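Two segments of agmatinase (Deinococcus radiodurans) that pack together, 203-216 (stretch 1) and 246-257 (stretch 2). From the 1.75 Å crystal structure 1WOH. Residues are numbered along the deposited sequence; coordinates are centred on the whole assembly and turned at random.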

# COMPACT_ATOMS: atom_id res chain seq x y z
N PRO A 203 -0.55 32.22 13.73
CA PRO A 203 -1.11 30.89 13.99
C PRO A 203 -2.21 30.57 12.97
O PRO A 203 -2.84 31.47 12.44
CB PRO A 203 -1.67 31.01 15.40
CG PRO A 203 -0.84 32.10 16.02
CD PRO A 203 -0.73 33.10 14.90
N MET A 204 -2.43 29.28 12.71
CA MET A 204 -3.46 28.87 11.76
C MET A 204 -4.83 29.39 12.22
O MET A 204 -5.68 29.72 11.39
CB MET A 204 -3.50 27.34 11.66
CG MET A 204 -4.52 26.80 10.67
SD MET A 204 -4.22 27.32 8.97
CE MET A 204 -5.91 27.49 8.39
N ASP A 205 -5.04 29.46 13.53
CA ASP A 205 -6.32 29.95 14.06
C ASP A 205 -6.65 31.36 13.56
O ASP A 205 -7.83 31.69 13.39
CB ASP A 205 -6.31 29.95 15.59
CG ASP A 205 -6.40 28.55 16.17
OD1 ASP A 205 -7.29 27.79 15.74
OD2 ASP A 205 -5.60 28.22 17.06
N ASP A 206 -5.63 32.18 13.34
CA ASP A 206 -5.85 33.54 12.85
C ASP A 206 -6.27 33.50 11.39
O ASP A 206 -7.10 34.30 10.95
CB ASP A 206 -4.57 34.38 12.99
CG ASP A 206 -4.19 34.62 14.44
OD1 ASP A 206 -4.99 34.28 15.34
OD2 ASP A 206 -3.08 35.15 14.68
N VAL A 207 -5.68 32.57 10.64
CA VAL A 207 -6.02 32.42 9.23
C VAL A 207 -7.49 32.05 9.13
O VAL A 207 -8.22 32.58 8.29
CB VAL A 207 -5.18 31.30 8.58
CG1 VAL A 207 -5.62 31.08 7.15
CG2 VAL A 207 -3.71 31.66 8.62
N THR A 208 -7.92 31.14 9.99
CA THR A 208 -9.31 30.69 9.98
C THR A 208 -10.24 31.82 10.42
O THR A 208 -11.28 32.06 9.80
CB THR A 208 -9.50 29.49 10.93
OG1 THR A 208 -8.68 28.40 10.49
CG2 THR A 208 -10.97 29.04 10.95
N ALA A 209 -9.86 32.51 11.48
CA ALA A 209 -10.66 33.60 12.03
C ALA A 209 -10.80 34.82 11.12
O ALA A 209 -11.88 35.41 11.04
CB ALA A 209 -10.08 34.03 13.37
N ASP A 210 -9.73 35.19 10.43
CA ASP A 210 -9.76 36.36 9.55
C ASP A 210 -8.61 36.37 8.55
O ASP A 210 -7.56 36.97 8.81
CB ASP A 210 -9.74 37.63 10.40
CG ASP A 210 -9.50 38.89 9.57
OD1 ASP A 210 -9.94 38.93 8.40
OD2 ASP A 210 -8.89 39.84 10.11
N LEU A 211 -8.82 35.73 7.42
CA LEU A 211 -7.82 35.66 6.37
C LEU A 211 -7.41 37.05 5.89
O LEU A 211 -6.24 37.31 5.64
CB LEU A 211 -8.34 34.81 5.20
CG LEU A 211 -7.42 34.49 4.02
CD1 LEU A 211 -7.28 35.70 3.13
CD2 LEU A 211 -6.06 34.03 4.53
N ALA A 212 -8.39 37.96 5.79
CA ALA A 212 -8.10 39.32 5.34
C ALA A 212 -7.05 39.95 6.25
O ALA A 212 -6.07 40.53 5.78
CB ALA A 212 -9.38 40.15 5.35
N GLY A 213 -7.27 39.83 7.56
CA GLY A 213 -6.34 40.39 8.52
C GLY A 213 -4.96 39.80 8.39
O GLY A 213 -3.96 40.46 8.66
N VAL A 214 -4.89 38.54 7.97
CA VAL A 214 -3.61 37.86 7.79
C VAL A 214 -2.88 38.41 6.56
O VAL A 214 -1.69 38.73 6.64
CB VAL A 214 -3.81 36.33 7.65
CG1 VAL A 214 -2.53 35.67 7.17
CG2 VAL A 214 -4.25 35.75 8.99
N LEU A 215 -3.58 38.52 5.44
CA LEU A 215 -2.96 39.04 4.23
C LEU A 215 -2.45 40.46 4.48
O LEU A 215 -1.46 40.88 3.89
CB LEU A 215 -3.95 39.04 3.05
CG LEU A 215 -4.63 37.72 2.69
CD1 LEU A 215 -5.50 37.91 1.46
CD2 LEU A 215 -3.57 36.65 2.43
N ALA A 216 -3.13 41.19 5.36
CA ALA A 216 -2.74 42.56 5.68
C ALA A 216 -1.44 42.60 6.48
O ALA A 216 -0.80 43.66 6.58
CB ALA A 216 -3.85 43.25 6.45
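Stretch 2, residues 246-257: PDGLTYAQGMKI

Stretch 2 opens as a loop, Pro246 to Thr250, in which Asp247 takes a positive phi (56°), and then turns into a helix from Tyr251 through Ile257 that continues beyond the segment. This helix runs in nearly the same sense as the Leu211-Leu215 helix of stretch 1, crossing it at -31° with the axes 11.0 Å apart at closest approach. The register advances together along both chains: CA of Met204 lies 6.5 Å from CA of Gly248, CA of Leu211 8.1 Å from CA of Gln253, and CA of Leu215 6.3 Å from CA of Ile257.

No direct hydrogen bond joins the stretches, so packing carries the contact. Met204 reaches over the loop: its CG sits 3.3 Å from Asp247 O, and its SD 3.5 Å from Leu249 CD2. One turn on, Val207 CG1 meets the same Leu249 CD2 at 4.0 Å. Farther along, Ile257 serves two leucines, its CG1 lying 4.4 Å from Leu211 CD2 and 4.1 Å from Leu215 CD2.

Gln253 flanks the Met204 end of the contact, its OE1 3.6 Å from Met204 CE and its NE2 4.0 Å from Val207 CG1. Gln253 N donates to Thr250 OG1 (3.0 Å), the capping bond at the helix N-terminus, and Thr250 N donates in return to Gln253 OE1 (2.9 Å). Gln253 NE2 is left to donate to a water at 3.2 Å, which lies 2.8 Å from Thr208 OG1 and so bridges the stretches.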

# COMPACT_ATOMS: atom_id res chain seq x y z
N PRO A 246 -3.18 18.39 12.56
CA PRO A 246 -4.56 18.63 12.10
C PRO A 246 -4.94 20.09 11.96
O PRO A 246 -4.28 20.97 12.50
CB PRO A 246 -5.40 17.93 13.16
CG PRO A 246 -4.59 18.15 14.42
CD PRO A 246 -3.18 17.86 13.94
N ASP A 247 -6.02 20.33 11.21
CA ASP A 247 -6.56 21.66 10.98
C ASP A 247 -5.56 22.65 10.40
O ASP A 247 -5.19 23.62 11.05
CB ASP A 247 -7.12 22.21 12.29
CG ASP A 247 -8.07 21.23 12.96
OD1 ASP A 247 -9.11 20.90 12.34
OD2 ASP A 247 -7.77 20.80 14.10
N GLY A 248 -5.14 22.40 9.16
CA GLY A 248 -4.19 23.28 8.51
C GLY A 248 -4.81 24.05 7.36
O GLY A 248 -6.03 24.13 7.22
N LEU A 249 -3.94 24.61 6.53
CA LEU A 249 -4.34 25.39 5.37
C LEU A 249 -4.96 24.54 4.28
O LEU A 249 -4.50 23.45 4.00
CB LEU A 249 -3.13 26.07 4.74
CG LEU A 249 -2.31 27.06 5.56
CD1 LEU A 249 -1.02 27.35 4.84
CD2 LEU A 249 -3.12 28.34 5.77
N THR A 250 -6.02 25.05 3.65
CA THR A 250 -6.58 24.33 2.51
C THR A 250 -5.63 24.78 1.40
O THR A 250 -4.85 25.73 1.60
CB THR A 250 -8.00 24.80 2.14
OG1 THR A 250 -7.95 26.19 1.80
CG2 THR A 250 -8.96 24.59 3.28
N TYR A 251 -5.69 24.13 0.25
CA TYR A 251 -4.84 24.52 -0.86
C TYR A 251 -5.15 25.98 -1.20
O TYR A 251 -4.25 26.79 -1.41
CB TYR A 251 -5.10 23.63 -2.08
CG TYR A 251 -4.32 24.01 -3.33
CD1 TYR A 251 -3.18 23.30 -3.70
CD2 TYR A 251 -4.71 25.10 -4.12
CE1 TYR A 251 -2.44 23.66 -4.84
CE2 TYR A 251 -3.98 25.47 -5.26
CZ TYR A 251 -2.85 24.74 -5.61
OH TYR A 251 -2.12 25.10 -6.73
N ALA A 252 -6.44 26.32 -1.24
CA ALA A 252 -6.87 27.67 -1.58
C ALA A 252 -6.32 28.74 -0.64
O ALA A 252 -5.90 29.81 -1.07
CB ALA A 252 -8.39 27.74 -1.62
N GLN A 253 -6.32 28.47 0.66
CA GLN A 253 -5.81 29.45 1.62
C GLN A 253 -4.31 29.66 1.46
O GLN A 253 -3.83 30.80 1.46
CB GLN A 253 -6.10 28.98 3.04
CG GLN A 253 -7.57 28.91 3.37
CD GLN A 253 -7.79 28.31 4.74
OE1 GLN A 253 -7.21 27.28 5.06
NE2 GLN A 253 -8.64 28.95 5.54
N GLY A 254 -3.57 28.57 1.34
CA GLY A 254 -2.13 28.68 1.17
C GLY A 254 -1.82 29.47 -0.09
O GLY A 254 -0.95 30.34 -0.11
N MET A 255 -2.55 29.17 -1.16
CA MET A 255 -2.36 29.83 -2.44
C MET A 255 -2.73 31.32 -2.39
O MET A 255 -2.08 32.14 -3.03
CB MET A 255 -3.18 29.11 -3.52
CG MET A 255 -2.74 29.38 -4.95
SD MET A 255 -0.99 29.00 -5.22
CE MET A 255 -0.36 30.66 -5.46
N LYS A 256 -3.77 31.66 -1.63
CA LYS A 256 -4.16 33.07 -1.51
C LYS A 256 -3.05 33.85 -0.80
O LYS A 256 -2.77 35.00 -1.15
CB LYS A 256 -5.46 33.21 -0.72
CG LYS A 256 -6.71 32.81 -1.48
CD LYS A 256 -7.95 33.18 -0.69
CE LYS A 256 -9.22 32.87 -1.47
NZ LYS A 256 -9.39 31.41 -1.69
N ILE A 257 -2.44 33.23 0.20
CA ILE A 257 -1.36 33.86 0.95
C ILE A 257 -0.17 34.12 0.03
O ILE A 257 0.37 35.23 -0.02
CB ILE A 257 -0.91 32.97 2.13
CG1 ILE A 257 -2.02 32.91 3.18
CG2 ILE A 257 0.37 33.53 2.78
CD1 ILE A 257 -1.82 31.85 4.22
O HOH W 1 -9.86 27.55 8.15